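PDB 2B5W: glucose 1-dehydrogenase from Haloferax mediterranei, which oxidises D-glucose and several related aldose sugars to the corresponding glyconates, as a zinc-dependent homodimer that takes NADP(+) in preference to NAD(+). Local coordinates for residues E97-R101 and D102-M106; T313-F316 and T317-K321. The protein carries 1 engineered substitution. One frame throughout, in Å; residues are numbered along the deposited sequence.

Counting from the N terminus, interaction 1 comes first: at 97-106 the chain finishes the short helix 97-100 and turns into the loop that leads to strand 113-115, within the GroES-like region of the alcohol dehydrogenase fold. This turn meets Asn266 of the second subunit and, through Met106, helix 149-164. The chain completes strands 113-115 to 135-137, crosses by helix 149-164 into the six-stranded parallel sheet, and reaches interaction 2 at 313-321, where the end of helix 306-318 is set against helices 149-164, 183-194 and 321-327. Each contact closes its own turn; the two follow in series, neither nested nor crossed, with centres about 28 Å apart.

Interaction 1: residues E97-R101 and D102-M106; sequences EYFER and DQPDM
Tyr98 meets the turn with both its backbone oxygen and its ring. The carbonyl O takes the N-H of Gln103 at 2.8 Å, with the donor almost in line with the C=O bond. With chi1 at -61°, CG stands anti to the carbonyl carbon, and the ring reaches Met106, its CE2 coming 3.6 Å from Met106 O. Met106 O accepts a hydrogen bond from Asn266 ND2 of the second subunit, a residue that packs on Tyr98 as well. Next to the Gln103 bond, Asp102 N donates to Phe99 O at 3.1 Å, from well above the carbonyl plane. The two bonds, with Asp102 at positive phi, make a Schellman motif that ends helix 97-100. Just past it, Pro104 drops CB over one face of the Phe99 ring, 3.6 Å from the centroid and 16° off the ring normal, a CH-pi contact between side chains that cross at about a right angle. Arg101, the first residue out of helical conformation, sends an extended side chain back along the helix, where NH1 lies 3.5 Å from Glu97 OE2; the oxygen sits well out of the guanidinium plane, leaving a pairing of charges without a directed N-H.

Interaction 2: residues T313-F316 and T317-K321; sequences TVTF and TKLPK. With K (potassium ion), chain F.
Thr313 O draws three donors: the hydroxyl of Thr317, the side-chain amide of Gln142 and, weakly, Thr317 N. Thr317 OG1 reaches back four residues to lie 3.2 Å from Thr313 O and in the carbonyl plane, placed there because chi1 of -60° sets it beside its own backbone N. Further on, Lys318 N donates to Thr315 O at 2.9 Å from above the carbonyl plane, with Leu319 N as a weak second donor. The main bond of Leu319 N goes instead to Phe316 O, at 3.1 Å and again from above the plane, with an N-H...O angle of 154°. Two i-to-i+3 bonds in a row tighten the last turn of helix 306-318, a 3-10-like ending, before the chain straightens through Leu319 to Pro320, the N-cap residue of helix 321-327. The side chain of Leu319 points back toward the helix end, with CG 3.5 Å from Thr315 O and CD1 4.0 Å from Phe316 CA, and packs on Ala190, Ile152 and Leu324; Phe316 shares the last two neighbours. Cut back to an alanine, Leu319 would lose CG and both methyls, which is likely to leave a gap between the helix end and helices 149-164, 183-194 and 321-327. On the flank, Val314 and Lys318 run side by side in the same direction, Val314 CG1 4.2 Å from Lys318 NZ. Thr315 OG1 binds a potassium ion at 2.8 Å and is also hydrogen-bonded to Glu156, which ties this turn to helix 149-164.

Interaction 1: residues E97-R101 and D102-M106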
loop_
_atom_site.group_PDB
_atom_site.type_symbol
_atom_site.label_atom_id
_atom_site.label_comp_id
_atom_site.label_asym_id
_atom_site.label_seq_id
_atom_site.Cartn_x
_atom_site.Cartn_y
_atom_site.Cartn_z
ATOM N N GLU A 97 22.939 1.284 -7.658
ATOM C CA GLU A 97 22.327 2.323 -6.845
ATOM C C GLU A 97 21.776 1.795 -5.507
ATOM O O GLU A 97 21.778 2.514 -4.503
ATOM C CB GLU A 97 21.196 3.004 -7.626
ATOM C CG GLU A 97 20.017 2.097 -7.975
ATOM C CD GLU A 97 18.869 2.873 -8.571
ATOM O OE1 GLU A 97 18.644 2.693 -9.770
ATOM O OE2 GLU A 97 18.213 3.666 -7.855
ATOM N N TYR A 98 21.285 0.565 -5.517
ATOM C CA TYR A 98 20.654 0.032 -4.296
ATOM C C TYR A 98 21.701 -0.217 -3.238
ATOM O O TYR A 98 21.505 0.109 -2.069
ATOM C CB TYR A 98 19.815 -1.201 -4.609
ATOM C CG TYR A 98 18.713 -0.854 -5.579
ATOM C CD1 TYR A 98 18.855 -1.105 -6.917
ATOM C CD2 TYR A 98 17.565 -0.231 -5.134
ATOM C CE1 TYR A 98 17.872 -0.776 -7.805
ATOM C CE2 TYR A 98 16.569 0.123 -6.011
ATOM C CZ TYR A 98 16.729 -0.153 -7.357
ATOM O OH TYR A 98 15.741 0.173 -8.261
ATOM N N PHE A 99 22.847 -0.769 -3.632
ATOM C CA PHE A 99 23.941 -0.956 -2.699
ATOM C C PHE A 99 24.617 0.373 -2.320
ATOM O O PHE A 99 24.943 0.615 -1.155
ATOM C CB PHE A 99 24.948 -1.987 -3.250
ATOM C CG PHE A 99 24.413 -3.407 -3.225
ATOM C CD1 PHE A 99 24.638 -4.210 -2.142
ATOM C CD2 PHE A 99 23.619 -3.890 -4.233
ATOM C CE1 PHE A 99 24.117 -5.500 -2.087
ATOM C CE2 PHE A 99 23.072 -5.164 -4.186
ATOM C CZ PHE A 99 23.334 -5.977 -3.073
ATOM N N GLU A 100 24.816 1.254 -3.301
ATOM C CA GLU A 100 25.441 2.554 -3.028
ATOM C C GLU A 100 24.644 3.457 -2.082
ATOM O O GLU A 100 25.231 4.158 -1.254
ATOM C CB GLU A 100 25.703 3.292 -4.361
ATOM C CG GLU A 100 26.764 2.618 -5.227
ATOM C CD GLU A 100 28.121 2.513 -4.542
ATOM O OE1 GLU A 100 28.609 3.530 -4.008
ATOM O OE2 GLU A 100 28.696 1.406 -4.530
ATOM N N ARG A 101 23.313 3.340 -2.143
ATOM C CA ARG A 101 22.400 4.116 -1.295
ATOM C C ARG A 101 22.015 3.342 -0.035
ATOM O O ARG A 101 21.124 3.773 0.698
ATOM C CB ARG A 101 21.116 4.444 -2.064
ATOM C CG ARG A 101 21.346 5.412 -3.225
ATOM C CD ARG A 101 20.082 5.675 -4.046
ATOM N NE ARG A 101 20.306 6.604 -5.163
ATOM C CZ ARG A 101 19.351 6.987 -6.022
ATOM N NH1 ARG A 101 18.098 6.529 -5.908
ATOM N NH2 ARG A 101 19.555 7.833 -7.040
ATOM N N ASP A 102 22.674 2.211 0.271
ATOM C CA ASP A 102 22.442 1.458 1.524
ATOM C C ASP A 102 21.014 0.968 1.615
ATOM O O ASP A 102 20.422 0.960 2.711
ATOM C CB ASP A 102 22.758 2.308 2.770
ATOM C CG ASP A 102 24.151 2.823 2.774
ATOM O OD1 ASP A 102 25.081 2.011 2.681
ATOM O OD2 ASP A 102 24.404 4.042 2.873
ATOM N N GLN A 103 20.430 0.607 0.483
ATOM C CA GLN A 103 19.091 -0.012 0.483
ATOM C C GLN A 103 19.034 -1.207 -0.460
ATOM O O GLN A 103 18.178 -1.324 -1.333
ATOM C CB GLN A 103 17.966 1.020 0.226
ATOM C CG GLN A 103 18.106 1.823 -1.082
ATOM C CD GLN A 103 16.978 2.835 -1.302
ATOM O OE1 GLN A 103 16.631 3.151 -2.442
ATOM N NE2 GLN A 103 16.411 3.338 -0.212
ATOM N N PRO A 104 19.952 -2.164 -0.277
ATOM C CA PRO A 104 19.942 -3.320 -1.180
ATOM C C PRO A 104 18.724 -4.217 -1.016
ATOM O O PRO A 104 18.416 -5.008 -1.882
ATOM C CB PRO A 104 21.229 -4.057 -0.809
ATOM C CG PRO A 104 21.494 -3.722 0.545
ATOM C CD PRO A 104 21.039 -2.258 0.712
ATOM N N ASP A 105 18.017 -4.067 0.096
ATOM C CA ASP A 105 16.804 -4.792 0.340
ATOM C C ASP A 105 15.683 -4.344 -0.615
ATOM O O ASP A 105 14.667 -5.004 -0.724
ATOM C CB ASP A 105 16.382 -4.578 1.796
ATOM C CG ASP A 105 16.125 -3.144 2.089
ATOM O OD1 ASP A 105 17.102 -2.378 2.168
ATOM O OD2 ASP A 105 14.973 -2.708 2.246
ATOM N N MET A 106 15.891 -3.222 -1.322
ATOM C CA MET A 106 14.941 -2.741 -2.323
ATOM C C MET A 106 15.395 -3.096 -3.760
ATOM O O MET A 106 14.740 -2.746 -4.728
ATOM C CB MET A 106 14.742 -1.215 -2.228
ATOM C CG MET A 106 14.396 -0.716 -0.802
ATOM S SD MET A 106 12.808 -1.386 -0.172
ATOM C CE MET A 106 11.620 -0.727 -1.366
#

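Interaction 2: residues T313-F316 and T317-K321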
loop_
_atom_site.group_PDB
_atom_site.type_symbol
_atom_site.label_atom_id
_atom_site.label_comp_id
_atom_site.label_asym_id
_atom_site.label_seq_id
_atom_site.Cartn_x
_atom_site.Cartn_y
_atom_site.Cartn_z
ATOM N N THR A 313 17.386 -6.288 17.618
ATOM C CA THR A 313 18.018 -6.515 18.904
ATOM C C THR A 313 17.211 -5.969 20.068
ATOM O O THR A 313 17.153 -6.578 21.148
ATOM C CB THR A 313 19.488 -6.037 19.009
ATOM O OG1 THR A 313 19.571 -4.570 18.978
ATOM C CG2 THR A 313 20.313 -6.582 17.847
ATOM N N VAL A 314 16.619 -4.780 19.879
ATOM C CA VAL A 314 15.799 -4.177 20.894
ATOM C C VAL A 314 14.481 -4.962 21.072
ATOM O O VAL A 314 14.073 -5.250 22.194
ATOM C CB VAL A 314 15.531 -2.690 20.507
ATOM C CG1 VAL A 314 14.531 -2.035 21.460
ATOM C CG2 VAL A 314 16.826 -1.891 20.534
ATOM N N THR A 315 13.862 -5.319 19.961
ATOM C CA THR A 315 12.634 -6.092 20.019
ATOM C C THR A 315 12.863 -7.434 20.697
ATOM O O THR A 315 12.076 -7.877 21.536
ATOM C CB THR A 315 12.089 -6.261 18.633
ATOM O OG1 THR A 315 11.684 -4.979 18.106
ATOM C CG2 THR A 315 10.808 -7.170 18.635
ATOM N N PHE A 316 13.993 -8.080 20.381
ATOM C CA PHE A 316 14.335 -9.357 21.025
ATOM C C PHE A 316 14.270 -9.306 22.549
ATOM O O PHE A 316 13.732 -10.190 23.195
ATOM C CB PHE A 316 15.734 -9.768 20.581
ATOM C CG PHE A 316 16.217 -11.068 21.170
ATOM C CD1 PHE A 316 16.778 -11.113 22.378
ATOM C CD2 PHE A 316 16.177 -12.216 20.403
ATOM C CE1 PHE A 316 17.221 -12.321 22.918
ATOM C CE2 PHE A 316 16.646 -13.417 20.909
ATOM C CZ PHE A 316 17.171 -13.450 22.148
ATOM N N THR A 317 14.795 -8.227 23.139
ATOM C CA THR A 317 14.806 -8.022 24.577
ATOM C C THR A 317 13.428 -7.985 25.233
ATOM O O THR A 317 13.247 -8.289 26.415
ATOM C CB THR A 317 15.595 -6.733 24.864
ATOM O OG1 THR A 317 16.944 -6.877 24.362
ATOM C CG2 THR A 317 15.744 -6.501 26.279
ATOM N N LYS A 318 12.413 -7.633 24.413
ATOM C CA LYS A 318 11.043 -7.556 24.873
ATOM C C LYS A 318 10.228 -8.834 24.698
ATOM O O LYS A 318 9.105 -8.948 25.201
ATOM C CB LYS A 318 10.320 -6.452 24.111
ATOM C CG LYS A 318 10.898 -5.103 24.320
ATOM C CD LYS A 318 10.093 -3.991 23.627
ATOM C CE LYS A 318 10.842 -2.660 23.651
ATOM N NZ LYS A 318 10.481 -1.714 22.508
ATOM N N LEU A 319 10.755 -9.776 23.957
ATOM C CA LEU A 319 9.994 -11.012 23.733
ATOM C C LEU A 319 9.988 -11.863 25.016
ATOM O O LEU A 319 10.980 -11.922 25.733
ATOM C CB LEU A 319 10.566 -11.789 22.545
ATOM C CG LEU A 319 10.564 -11.064 21.210
ATOM C CD1 LEU A 319 11.323 -11.869 20.177
ATOM C CD2 LEU A 319 9.226 -10.668 20.778
ATOM N N PRO A 320 8.888 -12.531 25.344
ATOM C CA PRO A 320 8.885 -13.345 26.573
ATOM C C PRO A 320 9.877 -14.508 26.542
ATOM O O PRO A 320 10.076 -15.114 25.470
ATOM C CB PRO A 320 7.450 -13.864 26.657
ATOM C CG PRO A 320 6.692 -13.085 25.739
ATOM C CD PRO A 320 7.604 -12.577 24.637
ATOM N N LYS A 321 10.484 -14.842 27.702
ATOM C CA LYS A 321 11.472 -15.924 27.716
ATOM C C LYS A 321 10.808 -17.239 27.385
ATOM O O LYS A 321 11.382 -18.041 26.660
ATOM C CB LYS A 321 12.141 -16.054 29.079
ATOM C CG LYS A 321 13.358 -15.179 29.157
ATOM C CD LYS A 321 12.984 -13.715 29.119
ATOM C CE LYS A 321 14.181 -12.807 29.318
ATOM N NZ LYS A 321 13.912 -11.412 28.910
HETATM K K K F . 9.473 -3.304 18.663
#